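Local coordinates for glideosome-associated protein 50 (Plasmodium falciparum 3D7, PDB 3TGH), which is a component of the glideosome, the complex for parasite gliding and host-cell invasion, and may help to assemble and hold it at the inner membrane complex, at residues N125-Y130 with W176-S181; V185-A190 with L221-V226; T311-K314 with Q319-A322. All blocks are in the same frame, centred on the assembly; numbering follows the deposited sequence.

Contact 1: N125-Y130 with W176-S181; sequences NYWYHY and WNDLKS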
ATOM      1  N   ASN A 125       6.031 -12.099  -1.494  1.00 21.73           N
ATOM      2  CA  ASN A 125       7.420 -11.727  -1.287  1.00 20.63           C
ATOM      3  C   ASN A 125       7.404 -10.340  -0.642  1.00 20.74           C
ATOM      4  O   ASN A 125       6.343  -9.702  -0.573  1.00 20.72           O
ATOM      5  CB  ASN A 125       8.189 -11.708  -2.610  1.00 22.44           C
ATOM      6  CG  ASN A 125       9.692 -11.490  -2.419  1.00 24.98           C
ATOM      7  OD1 ASN A 125      10.291 -12.020  -1.489  1.00 24.13           O
ATOM      8  ND2 ASN A 125      10.291 -10.686  -3.293  1.00 26.54           N
ATOM      9  N   TYR A 126       8.559  -9.886  -0.166  1.00 20.64           N
ATOM     10  CA  TYR A 126       8.668  -8.572   0.471  1.00 23.27           C
ATOM     11  C   TYR A 126       8.352  -7.440  -0.516  1.00 22.24           C
ATOM     12  O   TYR A 126       7.910  -6.370  -0.100  1.00 20.82           O
ATOM     13  CB  TYR A 126      10.053  -8.405   1.097  1.00 21.42           C
ATOM     14  CG  TYR A 126      10.351  -9.460   2.144  1.00 24.74           C
ATOM     15  CD1 TYR A 126       9.657  -9.477   3.353  1.00 24.38           C
ATOM     16  CD2 TYR A 126      11.269 -10.480   1.900  1.00 25.25           C
ATOM     17  CE1 TYR A 126       9.890 -10.459   4.306  1.00 27.52           C
ATOM     18  CE2 TYR A 126      11.511 -11.476   2.858  1.00 25.43           C
ATOM     19  CZ  TYR A 126      10.820 -11.451   4.058  1.00 27.41           C
ATOM     20  OH  TYR A 126      11.037 -12.416   5.019  1.00 25.88           O
ATOM     21  N   TRP A 127       8.576  -7.694  -1.807  1.00 21.64           N
ATOM     22  CA  TRP A 127       8.161  -6.818  -2.889  1.00 21.29           C
ATOM     23  C   TRP A 127       7.517  -7.680  -3.978  1.00 21.29           C
ATOM     24  O   TRP A 127       7.934  -8.825  -4.203  1.00 22.97           O
ATOM     25  CB  TRP A 127       9.337  -6.011  -3.461  1.00 23.08           C
ATOM     26  CG  TRP A 127      10.401  -6.847  -4.115  1.00 23.43           C
ATOM     27  CD1 TRP A 127      10.534  -7.118  -5.439  1.00 23.44           C
ATOM     28  CD2 TRP A 127      11.470  -7.521  -3.452  1.00 23.15           C
ATOM     29  NE1 TRP A 127      11.634  -7.926  -5.647  1.00 24.51           N
ATOM     30  CE2 TRP A 127      12.220  -8.189  -4.436  1.00 22.37           C
ATOM     31  CE3 TRP A 127      11.873  -7.619  -2.111  1.00 23.30           C
ATOM     32  CZ2 TRP A 127      13.343  -8.958  -4.126  1.00 23.75           C
ATOM     33  CZ3 TRP A 127      12.983  -8.383  -1.800  1.00 23.83           C
ATOM     34  CH2 TRP A 127      13.710  -9.042  -2.804  1.00 23.39           C
ATOM     35  N   TYR A 128       6.509  -7.133  -4.647  1.00 19.96           N
ATOM     36  CA  TYR A 128       5.742  -7.888  -5.651  1.00 20.79           C
ATOM     37  C   TYR A 128       4.813  -6.949  -6.431  1.00 21.25           C
ATOM     38  O   TYR A 128       4.877  -5.721  -6.283  1.00 21.59           O
ATOM     39  CB  TYR A 128       4.958  -9.047  -4.988  1.00 20.78           C
ATOM     40  CG  TYR A 128       3.898  -8.626  -3.978  1.00 19.61           C
ATOM     41  CD1 TYR A 128       4.244  -8.316  -2.668  1.00 21.33           C
ATOM     42  CD2 TYR A 128       2.543  -8.568  -4.334  1.00 20.32           C
ATOM     43  CE1 TYR A 128       3.299  -7.917  -1.748  1.00 19.57           C
ATOM     44  CE2 TYR A 128       1.573  -8.187  -3.414  1.00 21.02           C
ATOM     45  CZ  TYR A 128       1.963  -7.844  -2.121  1.00 20.94           C
ATOM     46  OH  TYR A 128       1.016  -7.472  -1.198  1.00 22.01           O
ATOM     47  N   HIS A 129       3.973  -7.516  -7.289  1.00 21.47           N
ATOM     48  CA  HIS A 129       3.035  -6.719  -8.084  1.00 21.39           C
ATOM     49  C   HIS A 129       1.734  -7.463  -8.260  1.00 24.17           C
ATOM     50  O   HIS A 129       1.684  -8.682  -8.091  1.00 24.30           O
ATOM     51  CB  HIS A 129       3.627  -6.403  -9.456  1.00 22.30           C
ATOM     52  CG  HIS A 129       4.165  -7.608 -10.154  1.00 23.18           C
ATOM     53  ND1 HIS A 129       5.498  -7.950 -10.120  1.00 26.02           N
ATOM     54  CD2 HIS A 129       3.541  -8.594 -10.845  1.00 27.18           C
ATOM     55  CE1 HIS A 129       5.681  -9.068 -10.798  1.00 26.78           C
ATOM     56  NE2 HIS A 129       4.510  -9.478 -11.253  1.00 27.00           N
ATOM     57  N   TYR A 130       0.697  -6.708  -8.606  1.00 25.25           N
ATOM     58  CA  TYR A 130      -0.631  -7.234  -8.894  1.00 26.26           C
ATOM     59  C   TYR A 130      -1.198  -6.390 -10.033  1.00 26.68           C
ATOM     60  O   TYR A 130      -1.392  -5.185  -9.896  1.00 25.19           O
ATOM     61  CB  TYR A 130      -1.513  -7.144  -7.647  1.00 27.86           C
ATOM     62  CG  TYR A 130      -2.982  -7.432  -7.872  1.00 31.35           C
ATOM     63  CD1 TYR A 130      -3.405  -8.671  -8.335  1.00 35.00           C
ATOM     64  CD2 TYR A 130      -3.955  -6.468  -7.584  1.00 33.46           C
ATOM     65  CE1 TYR A 130      -4.761  -8.943  -8.534  1.00 37.80           C
ATOM     66  CE2 TYR A 130      -5.310  -6.729  -7.780  1.00 35.30           C
ATOM     67  CZ  TYR A 130      -5.703  -7.966  -8.254  1.00 38.15           C
ATOM     68  OH  TYR A 130      -7.042  -8.224  -8.440  1.00 43.03           O
ATOM     69  N   TRP A 176      15.591  -3.472  -6.220  1.00 24.37           N
ATOM     70  CA  TRP A 176      15.620  -2.286  -7.068  1.00 25.44           C
ATOM     71  C   TRP A 176      15.423  -2.660  -8.547  1.00 25.76           C
ATOM     72  O   TRP A 176      14.672  -2.004  -9.259  1.00 24.54           O
ATOM     73  CB  TRP A 176      16.939  -1.510  -6.892  1.00 28.27           C
ATOM     74  CG  TRP A 176      16.914  -0.524  -5.756  1.00 29.09           C
ATOM     75  CD1 TRP A 176      17.585  -0.617  -4.563  1.00 29.80           C
ATOM     76  CD2 TRP A 176      16.192   0.712  -5.712  1.00 28.24           C
ATOM     77  NE1 TRP A 176      17.307   0.477  -3.779  1.00 30.24           N
ATOM     78  CE2 TRP A 176      16.464   1.313  -4.462  1.00 29.61           C
ATOM     79  CE3 TRP A 176      15.330   1.363  -6.603  1.00 28.40           C
ATOM     80  CZ2 TRP A 176      15.908   2.537  -4.083  1.00 29.35           C
ATOM     81  CZ3 TRP A 176      14.775   2.575  -6.228  1.00 29.06           C
ATOM     82  CH2 TRP A 176      15.060   3.150  -4.973  1.00 27.36           C
ATOM     83  N   ASN A 177      16.100  -3.710  -8.996  1.00 25.85           N
ATOM     84  CA  ASN A 177      16.002  -4.130 -10.400  1.00 27.18           C
ATOM     85  C   ASN A 177      14.604  -4.651 -10.736  1.00 27.27           C
ATOM     86  O   ASN A 177      14.072  -4.365 -11.808  1.00 27.98           O
ATOM     87  CB  ASN A 177      17.074  -5.174 -10.740  1.00 28.05           C
ATOM     88  CG  ASN A 177      18.475  -4.575 -10.808  1.00 35.89           C
ATOM     89  OD1 ASN A 177      18.645  -3.406 -11.161  1.00 37.62           O
ATOM     90  ND2 ASN A 177      19.480  -5.373 -10.464  1.00 39.25           N
ATOM     91  N   ASP A 178      13.999  -5.389  -9.814  1.00 26.44           N
ATOM     92  CA  ASP A 178      12.614  -5.841 -10.008  1.00 25.17           C
ATOM     93  C   ASP A 178      11.649  -4.647 -10.111  1.00 25.31           C
ATOM     94  O   ASP A 178      10.776  -4.613 -10.970  1.00 23.16           O
ATOM     95  CB  ASP A 178      12.188  -6.782  -8.886  1.00 25.36           C
ATOM     96  CG  ASP A 178      12.825  -8.163  -8.994  1.00 29.29           C
ATOM     97  OD1 ASP A 178      13.535  -8.434  -9.984  1.00 28.33           O
ATOM     98  OD2 ASP A 178      12.606  -8.994  -8.082  1.00 27.09           O
ATOM     99  N   LEU A 179      11.818  -3.665  -9.228  1.00 24.04           N
ATOM    100  CA  LEU A 179      11.018  -2.441  -9.263  1.00 24.10           C
ATOM    101  C   LEU A 179      11.110  -1.759 -10.629  1.00 25.53           C
ATOM    102  O   LEU A 179      10.094  -1.367 -11.206  1.00 24.95           O
ATOM    103  CB  LEU A 179      11.475  -1.467  -8.170  1.00 24.45           C
ATOM    104  CG  LEU A 179      10.457  -0.551  -7.473  1.00 33.03           C
ATOM    105  CD1 LEU A 179      11.124   0.769  -7.037  1.00 29.50           C
ATOM    106  CD2 LEU A 179       9.180  -0.286  -8.263  1.00 28.31           C
ATOM    107  N   LYS A 180      12.333  -1.630 -11.148  1.00 27.24           N
ATOM    108  CA  LYS A 180      12.547  -1.029 -12.456  1.00 28.40           C
ATOM    109  C   LYS A 180      11.848  -1.819 -13.563  1.00 29.51           C
ATOM    110  O   LYS A 180      11.248  -1.228 -14.463  1.00 29.84           O
ATOM    111  CB  LYS A 180      14.042  -0.881 -12.758  1.00 32.06           C
ATOM    112  CG  LYS A 180      14.731   0.177 -11.898  1.00 34.42           C
ATOM    113  CD  LYS A 180      16.256   0.168 -12.079  1.00 40.82           C
ATOM    114  CE  LYS A 180      16.916   1.267 -11.253  1.00 43.83           C
ATOM    115  NZ  LYS A 180      18.415   1.226 -11.312  1.00 45.64           N
ATOM    116  N   SER A 181      11.916  -3.144 -13.475  1.00 28.94           N
ATOM    117  CA  SER A 181      11.244  -4.027 -14.433  1.00 31.40           C
ATOM    118  C   SER A 181       9.727  -3.873 -14.352  1.00 28.46           C
ATOM    119  O   SER A 181       9.068  -3.725 -15.369  1.00 28.58           O
ATOM    120  CB  SER A 181      11.640  -5.482 -14.198  1.00 33.49           C
ATOM    121  OG  SER A 181      13.027  -5.663 -14.413  1.00 40.11           O
TER
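W127 and D178 meet across a wide backbone gap: the closest alpha carbons of the two segments, W127 CA and L179 CA, are 8.2 Å apart. One segment leads into strand 128-136, the edge strand of its sheet. The other lies within helix 169-189. The gap is spanned by side chains from both sides. The W127 indole NE1 donates a hydrogen bond to D178 OD2 at 2.8 Å, nearly straight at 175°. The oxygen lies in the ring plane, at the indole edge. From the carboxylate's side the donor arrives anti, slightly tilted from its plane, and the two planes are turned 47° against each other. W127 NE1 also packs on D178 CB at 3.5 Å. With chi1 of W127 at 64°, the indole reaches across to the helix with NE1 leading.

One face of the indole carries the amide of N125. Its ND2 sits 3.3 Å above the plane, over the centre of the ring, and donates to the W127 carbonyl O at 3.1 Å. N125 OD1 bonds to T330, so the amide is held at both ends. The ring also touches I171, K174 and A175 of the same helix that carries D178. That helix bears H172, a metal ligand, whose side chain is about 8 Å from that of W127.

D178 OD2 has a second partner in K174, a salt bridge within the helix. A buried carboxylate oxygen thus receives both an uncharged N-H and a cation, which would probably keep the acid ionised.

Contact 2: V185-A190 with L221-V226; sequences VAKKIA and LKDAEV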
ATOM      1  N   VAL A 185       7.219  -2.329 -17.414  1.00 29.15           N
ATOM      2  CA  VAL A 185       6.054  -3.031 -17.958  1.00 28.76           C
ATOM      3  C   VAL A 185       4.788  -2.200 -17.760  1.00 26.98           C
ATOM      4  O   VAL A 185       4.005  -2.028 -18.695  1.00 27.10           O
ATOM      5  CB  VAL A 185       5.886  -4.427 -17.332  1.00 28.12           C
ATOM      6  CG1 VAL A 185       4.556  -5.064 -17.753  1.00 28.31           C
ATOM      7  CG2 VAL A 185       7.057  -5.326 -17.721  1.00 31.06           C
ATOM      8  N   ALA A 186       4.598  -1.664 -16.557  1.00 26.58           N
ATOM      9  CA  ALA A 186       3.407  -0.874 -16.239  1.00 27.40           C
ATOM     10  C   ALA A 186       3.237   0.301 -17.200  1.00 28.51           C
ATOM     11  O   ALA A 186       2.114   0.614 -17.605  1.00 29.17           O
ATOM     12  CB  ALA A 186       3.455  -0.380 -14.784  1.00 27.16           C
ATOM     13  N   LYS A 187       4.352   0.939 -17.562  1.00 31.75           N
ATOM     14  CA  LYS A 187       4.373   2.024 -18.558  1.00 34.91           C
ATOM     15  C   LYS A 187       3.733   1.641 -19.883  1.00 35.72           C
ATOM     16  O   LYS A 187       3.127   2.478 -20.556  1.00 34.83           O
ATOM     17  CB  LYS A 187       5.819   2.449 -18.862  1.00 37.77           C
ATOM     18  CG  LYS A 187       6.422   3.366 -17.848  1.00 43.60           C
ATOM     19  CD  LYS A 187       7.938   3.438 -17.982  1.00 48.10           C
ATOM     20  CE  LYS A 187       8.365   4.242 -19.188  1.00 50.99           C
ATOM     21  NZ  LYS A 187       9.848   4.391 -19.227  1.00 54.16           N
ATOM     22  N   LYS A 188       3.898   0.381 -20.265  1.00 34.43           N
ATOM     23  CA  LYS A 188       3.436  -0.104 -21.558  1.00 35.74           C
ATOM     24  C   LYS A 188       2.000  -0.633 -21.537  1.00 35.11           C
ATOM     25  O   LYS A 188       1.346  -0.652 -22.577  1.00 35.14           O
ATOM     26  CB  LYS A 188       4.374  -1.207 -22.054  1.00 38.14           C
ATOM     27  CG  LYS A 188       5.809  -0.755 -22.313  1.00 42.05           C
ATOM     28  CD  LYS A 188       5.917   0.070 -23.588  1.00 49.25           C
ATOM     29  CE  LYS A 188       7.314  -0.002 -24.190  1.00 53.97           C
ATOM     30  NZ  LYS A 188       7.380   0.691 -25.509  1.00 56.92           N
ATOM     31  N   ILE A 189       1.503  -1.071 -20.377  1.00 32.30           N
ATOM     32  CA  ILE A 189       0.199  -1.760 -20.344  1.00 33.34           C
ATOM     33  C   ILE A 189      -0.829  -1.273 -19.313  1.00 33.10           C
ATOM     34  O   ILE A 189      -1.976  -1.717 -19.348  1.00 33.67           O
ATOM     35  CB  ILE A 189       0.376  -3.299 -20.196  1.00 33.27           C
ATOM     36  CG1 ILE A 189       0.909  -3.676 -18.814  1.00 35.18           C
ATOM     37  CG2 ILE A 189       1.294  -3.834 -21.302  1.00 34.09           C
ATOM     38  CD1 ILE A 189       1.062  -5.179 -18.619  1.00 35.15           C
ATOM     39  N   ALA A 190      -0.448  -0.353 -18.426  1.00 30.73           N
ATOM     40  CA  ALA A 190      -1.345   0.080 -17.357  1.00 29.27           C
ATOM     41  C   ALA A 190      -1.826   1.524 -17.519  1.00 29.74           C
ATOM     42  O   ALA A 190      -1.021   2.448 -17.696  1.00 30.86           O
ATOM     43  CB  ALA A 190      -0.671  -0.105 -16.004  1.00 29.53           C
ATOM     44  N   LEU A 221       9.494   6.669 -10.430  1.00 30.08           N
ATOM     45  CA  LEU A 221       8.043   6.836 -10.397  1.00 30.09           C
ATOM     46  C   LEU A 221       7.594   7.886 -11.409  1.00 32.56           C
ATOM     47  O   LEU A 221       6.603   7.695 -12.110  1.00 34.12           O
ATOM     48  CB  LEU A 221       7.572   7.220  -8.993  1.00 29.13           C
ATOM     49  CG  LEU A 221       7.932   6.286  -7.840  1.00 30.59           C
ATOM     50  CD1 LEU A 221       7.328   6.826  -6.548  1.00 32.87           C
ATOM     51  CD2 LEU A 221       7.471   4.854  -8.090  1.00 29.52           C
ATOM     52  N   LYS A 222       8.337   8.988 -11.492  1.00 34.52           N
ATOM     53  CA  LYS A 222       8.018  10.062 -12.437  1.00 36.41           C
ATOM     54  C   LYS A 222       8.218   9.600 -13.878  1.00 35.44           C
ATOM     55  O   LYS A 222       7.395   9.893 -14.738  1.00 36.37           O
ATOM     56  CB  LYS A 222       8.867  11.313 -12.164  1.00 39.15           C
ATOM     57  CG  LYS A 222       8.411  12.126 -10.964  1.00 42.27           C
ATOM     58  CD  LYS A 222       9.340  13.317 -10.731  1.00 45.29           C
ATOM     59  CE  LYS A 222       8.919  14.134  -9.524  1.00 47.51           C
ATOM     60  NZ  LYS A 222       9.990  15.088  -9.112  1.00 47.16           N
ATOM     61  N   ASP A 223       9.296   8.862 -14.130  1.00 35.64           N
ATOM     62  CA  ASP A 223       9.570   8.329 -15.468  1.00 37.57           C
ATOM     63  C   ASP A 223       8.434   7.422 -15.949  1.00 36.69           C
ATOM     64  O   ASP A 223       8.102   7.422 -17.141  1.00 38.35           O
ATOM     65  CB  ASP A 223      10.896   7.560 -15.491  1.00 39.38           C
ATOM     66  CG  ASP A 223      11.123   6.826 -16.805  1.00 43.56           C
ATOM     67  OD1 ASP A 223      11.459   7.491 -17.808  1.00 48.83           O
ATOM     68  OD2 ASP A 223      10.952   5.588 -16.836  1.00 45.03           O
ATOM     69  N   ALA A 224       7.846   6.661 -15.024  1.00 35.41           N
ATOM     70  CA  ALA A 224       6.738   5.757 -15.345  1.00 34.26           C
ATOM     71  C   ALA A 224       5.344   6.394 -15.244  1.00 34.37           C
ATOM     72  O   ALA A 224       4.346   5.722 -15.475  1.00 34.02           O
ATOM     73  CB  ALA A 224       6.807   4.507 -14.464  1.00 34.08           C
ATOM     74  N   GLU A 225       5.278   7.683 -14.915  1.00 35.00           N
ATOM     75  CA  GLU A 225       4.008   8.410 -14.788  1.00 36.09           C
ATOM     76  C   GLU A 225       3.057   7.764 -13.776  1.00 34.33           C
ATOM     77  O   GLU A 225       1.850   7.629 -14.020  1.00 34.04           O
ATOM     78  CB  GLU A 225       3.323   8.564 -16.147  1.00 38.33           C
ATOM     79  CG  GLU A 225       4.160   9.278 -17.197  1.00 41.92           C
ATOM     80  CD  GLU A 225       3.323   9.727 -18.377  1.00 48.95           C
ATOM     81  OE1 GLU A 225       2.502  10.655 -18.206  1.00 53.07           O
ATOM     82  OE2 GLU A 225       3.479   9.149 -19.473  1.00 53.11           O
ATOM     83  N   VAL A 226       3.620   7.364 -12.639  1.00 31.21           N
ATOM     84  CA  VAL A 226       2.860   6.781 -11.554  1.00 29.83           C
ATOM     85  C   VAL A 226       1.812   7.774 -11.048  1.00 29.67           C
ATOM     86  O   VAL A 226       2.072   8.976 -10.951  1.00 31.60           O
ATOM     87  CB  VAL A 226       3.813   6.339 -10.415  1.00 28.58           C
ATOM     88  CG1 VAL A 226       3.060   6.084  -9.114  1.00 31.31           C
ATOM     89  CG2 VAL A 226       4.610   5.107 -10.872  1.00 26.78           C
TER
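The flat group here is the carboxylate of D223, which K187 NZ approaches on the syn side of OD2, 30° out of the carboxylate plane. The bond is 2.9 Å between K187 NZ and D223 OD2 and is a salt bridge. It joins two neighbouring helices of the metallophosphoesterase fold. Helix 169-189 leads into strand 192-196, and helix 218-223 belongs to the beta-alpha-beta crossover from that strand to the parallel strand 228-231. The helices meet near their C-terminal ends, and A186 and V226 both pack on I193 of the sheet.

Backbones come close here, with K187 CA and A224 CA 5.5 Å apart. The lysine side chain lies along A224 before it reaches the acid. K187 CG is 3.5 Å from A224 CA, tighter than usual van der Waals contact, and 3.6 Å from A224 CB. The aliphatic part of K187 thus packs on both carbons of the alanine. Further out, the K187 chain bends at its third torsion, 74°, which turns CE and NZ toward D223. The two side chains cross at about a right angle.

Just beyond, helix 218-223 ends in a Schellman motif. E225 has a positive phi of 57°, and V226 N bonds back to L221 O at 3.0 Å. The lysine ammonium thus sits near a helix C terminus, and the carbonyl dipoles there may add to the pull of the acid. The salt bridge is at the protein surface, while A224 beneath it is buried.

The charge pairing uses one carboxylate oxygen: D223 OD1 stays 3.8 Å from K187 NZ.

Contact 3: T311-K314 with Q319-A322; sequences TLDK and QHFA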
ATOM      1  N   THR A 311       2.924   6.225 -24.162  1.00 51.95           N
ATOM      2  CA  THR A 311       3.830   5.096 -24.003  1.00 49.29           C
ATOM      3  C   THR A 311       3.128   3.733 -24.101  1.00 45.60           C
ATOM      4  O   THR A 311       3.801   2.709 -24.200  1.00 43.47           O
ATOM      5  CB  THR A 311       4.571   5.178 -22.642  1.00 48.42           C
ATOM      6  OG1 THR A 311       5.573   4.159 -22.572  1.00 54.57           O
ATOM      7  CG2 THR A 311       3.600   5.009 -21.481  1.00 41.54           C
ATOM      8  N   LEU A 312       1.794   3.715 -24.076  1.00 43.42           N
ATOM      9  CA  LEU A 312       1.051   2.451 -24.020  1.00 41.22           C
ATOM     10  C   LEU A 312       1.183   1.624 -25.302  1.00 42.01           C
ATOM     11  O   LEU A 312       1.223   2.162 -26.412  1.00 41.76           O
ATOM     12  CB  LEU A 312      -0.429   2.679 -23.710  1.00 40.95           C
ATOM     13  CG  LEU A 312      -0.799   3.199 -22.318  1.00 38.07           C
ATOM     14  CD1 LEU A 312      -2.297   3.456 -22.264  1.00 40.57           C
ATOM     15  CD2 LEU A 312      -0.377   2.231 -21.209  1.00 36.50           C
ATOM     16  N   ASP A 313       1.247   0.310 -25.122  1.00 41.19           N
ATOM     17  CA  ASP A 313       1.394  -0.633 -26.219  1.00 43.31           C
ATOM     18  C   ASP A 313       0.567  -1.871 -25.871  1.00 43.65           C
ATOM     19  O   ASP A 313       1.077  -2.990 -25.812  1.00 43.39           O
ATOM     20  CB  ASP A 313       2.879  -0.973 -26.401  1.00 43.67           C
ATOM     21  CG  ASP A 313       3.141  -1.885 -27.588  1.00 47.02           C
ATOM     22  OD1 ASP A 313       4.062  -2.732 -27.490  1.00 49.48           O
ATOM     23  OD2 ASP A 313       2.435  -1.759 -28.610  1.00 50.09           O
ATOM     24  N   LYS A 314      -0.720  -1.650 -25.623  1.00 44.76           N
ATOM     25  CA  LYS A 314      -1.608  -2.705 -25.128  1.00 46.18           C
ATOM     26  C   LYS A 314      -1.846  -3.837 -26.134  1.00 46.66           C
ATOM     27  O   LYS A 314      -2.190  -4.947 -25.734  1.00 47.17           O
ATOM     28  CB  LYS A 314      -2.957  -2.123 -24.705  1.00 48.12           C
ATOM     29  CG  LYS A 314      -2.953  -1.447 -23.347  1.00 48.40           C
ATOM     30  CD  LYS A 314      -4.345  -0.913 -23.036  1.00 51.63           C
ATOM     31  CE  LYS A 314      -4.574  -0.725 -21.553  1.00 50.30           C
ATOM     32  NZ  LYS A 314      -6.023  -0.517 -21.283  1.00 49.68           N
ATOM     33  N   GLN A 319       3.406  -9.815 -24.295  1.00 30.48           N
ATOM     34  CA  GLN A 319       4.857  -9.749 -24.435  1.00 29.93           C
ATOM     35  C   GLN A 319       5.480  -8.900 -23.336  1.00 29.73           C
ATOM     36  O   GLN A 319       6.596  -9.179 -22.893  1.00 30.10           O
ATOM     37  CB  GLN A 319       5.248  -9.217 -25.818  1.00 32.06           C
ATOM     38  CG  GLN A 319       4.990 -10.206 -26.967  1.00 32.80           C
ATOM     39  CD  GLN A 319       3.614 -10.068 -27.625  1.00 35.72           C
ATOM     40  OE1 GLN A 319       2.673  -9.505 -27.047  1.00 33.83           O
ATOM     41  NE2 GLN A 319       3.491 -10.610 -28.840  1.00 37.77           N
ATOM     42  N   HIS A 320       4.759  -7.871 -22.901  1.00 28.67           N
ATOM     43  CA  HIS A 320       5.202  -7.043 -21.779  1.00 29.65           C
ATOM     44  C   HIS A 320       5.003  -7.737 -20.431  1.00 27.99           C
ATOM     45  O   HIS A 320       5.875  -7.647 -19.571  1.00 28.91           O
ATOM     46  CB  HIS A 320       4.522  -5.677 -21.817  1.00 31.41           C
ATOM     47  CG  HIS A 320       4.878  -4.885 -23.034  1.00 32.45           C
ATOM     48  ND1 HIS A 320       6.179  -4.552 -23.341  1.00 38.19           N
ATOM     49  CD2 HIS A 320       4.113  -4.384 -24.032  1.00 36.50           C
ATOM     50  CE1 HIS A 320       6.199  -3.875 -24.476  1.00 41.68           C
ATOM     51  NE2 HIS A 320       4.959  -3.761 -24.916  1.00 39.17           N
ATOM     52  N   PHE A 321       3.884  -8.440 -20.246  1.00 27.38           N
ATOM     53  CA  PHE A 321       3.706  -9.276 -19.047  1.00 27.08           C
ATOM     54  C   PHE A 321       4.868 -10.263 -18.896  1.00 26.46           C
ATOM     55  O   PHE A 321       5.295 -10.571 -17.783  1.00 25.36           O
ATOM     56  CB  PHE A 321       2.413 -10.096 -19.099  1.00 26.51           C
ATOM     57  CG  PHE A 321       1.188  -9.347 -18.679  1.00 29.03           C
ATOM     58  CD1 PHE A 321       0.946  -9.088 -17.337  1.00 31.30           C
ATOM     59  CD2 PHE A 321       0.249  -8.933 -19.622  1.00 29.33           C
ATOM     60  CE1 PHE A 321      -0.198  -8.411 -16.944  1.00 31.70           C
ATOM     61  CE2 PHE A 321      -0.892  -8.249 -19.231  1.00 32.27           C
ATOM     62  CZ  PHE A 321      -1.111  -7.986 -17.887  1.00 30.30           C
ATOM     63  N   ALA A 322       5.352 -10.778 -20.028  1.00 24.51           N
ATOM     64  CA  ALA A 322       6.450 -11.741 -20.041  1.00 26.36           C
ATOM     65  C   ALA A 322       7.789 -11.152 -19.584  1.00 27.06           C
ATOM     66  O   ALA A 322       8.712 -11.916 -19.291  1.00 29.54           O
ATOM     67  CB  ALA A 322       6.595 -12.375 -21.432  1.00 27.72           C
TER
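D313 holds CG anti to its own backbone N, with a first torsion of -176°, while H320 places CG beside the backbone N, at -63°. These settings send the carboxylate and the imidazole toward each other from backbones whose nearest alpha carbons, D313 CA and H320 CA, are 8.7 Å apart. H320 NE2 donates a hydrogen bond to D313 OD1 at 2.9 Å. The bond is close to straight, at 169°.

OD1 lies near the plane of the imidazole, at its edge. The donor meets the carboxylate on its anti side, moderately out of plane. The two flat groups stand steeply to each other. A second touch is made at the ring edge, where H320 CD2 lies 3.8 Å from the D313 carbonyl O.

The other carboxylate oxygen, D313 OD2, takes a hydrogen bond from N316 ND2. Both oxygens are therefore used, which limits rotation of the group. H320 also packs on K188 and I189 at the end of helix 169-189.

The contact is at the surface, away from the metal site. It is a His-carboxylate hydrogen bond that joins the loop after strand 297-305 to the short helix 317-321, closing a short local loop.

How the contacts relate
Going from the N terminus, contact 1 comes first. It closes a long loop from just ahead of edge strand 128-136, through strand 148-156, to the middle of helix 169-189. Contact 2 opens further along that helix and closes across strand 192-196 onto the end of helix 218-223. Contact 3 follows much later and closes a short loop that runs into helix 317-321. The three are in series; none nests in or crosses another. Helix 169-189 is shared by contacts 1 and 2, whose centres are 13 Å apart. Contacts 2 and 3 touch: K188 O and D313 N probably form a hydrogen bond, so the late chain packs against that helix's C-terminal end.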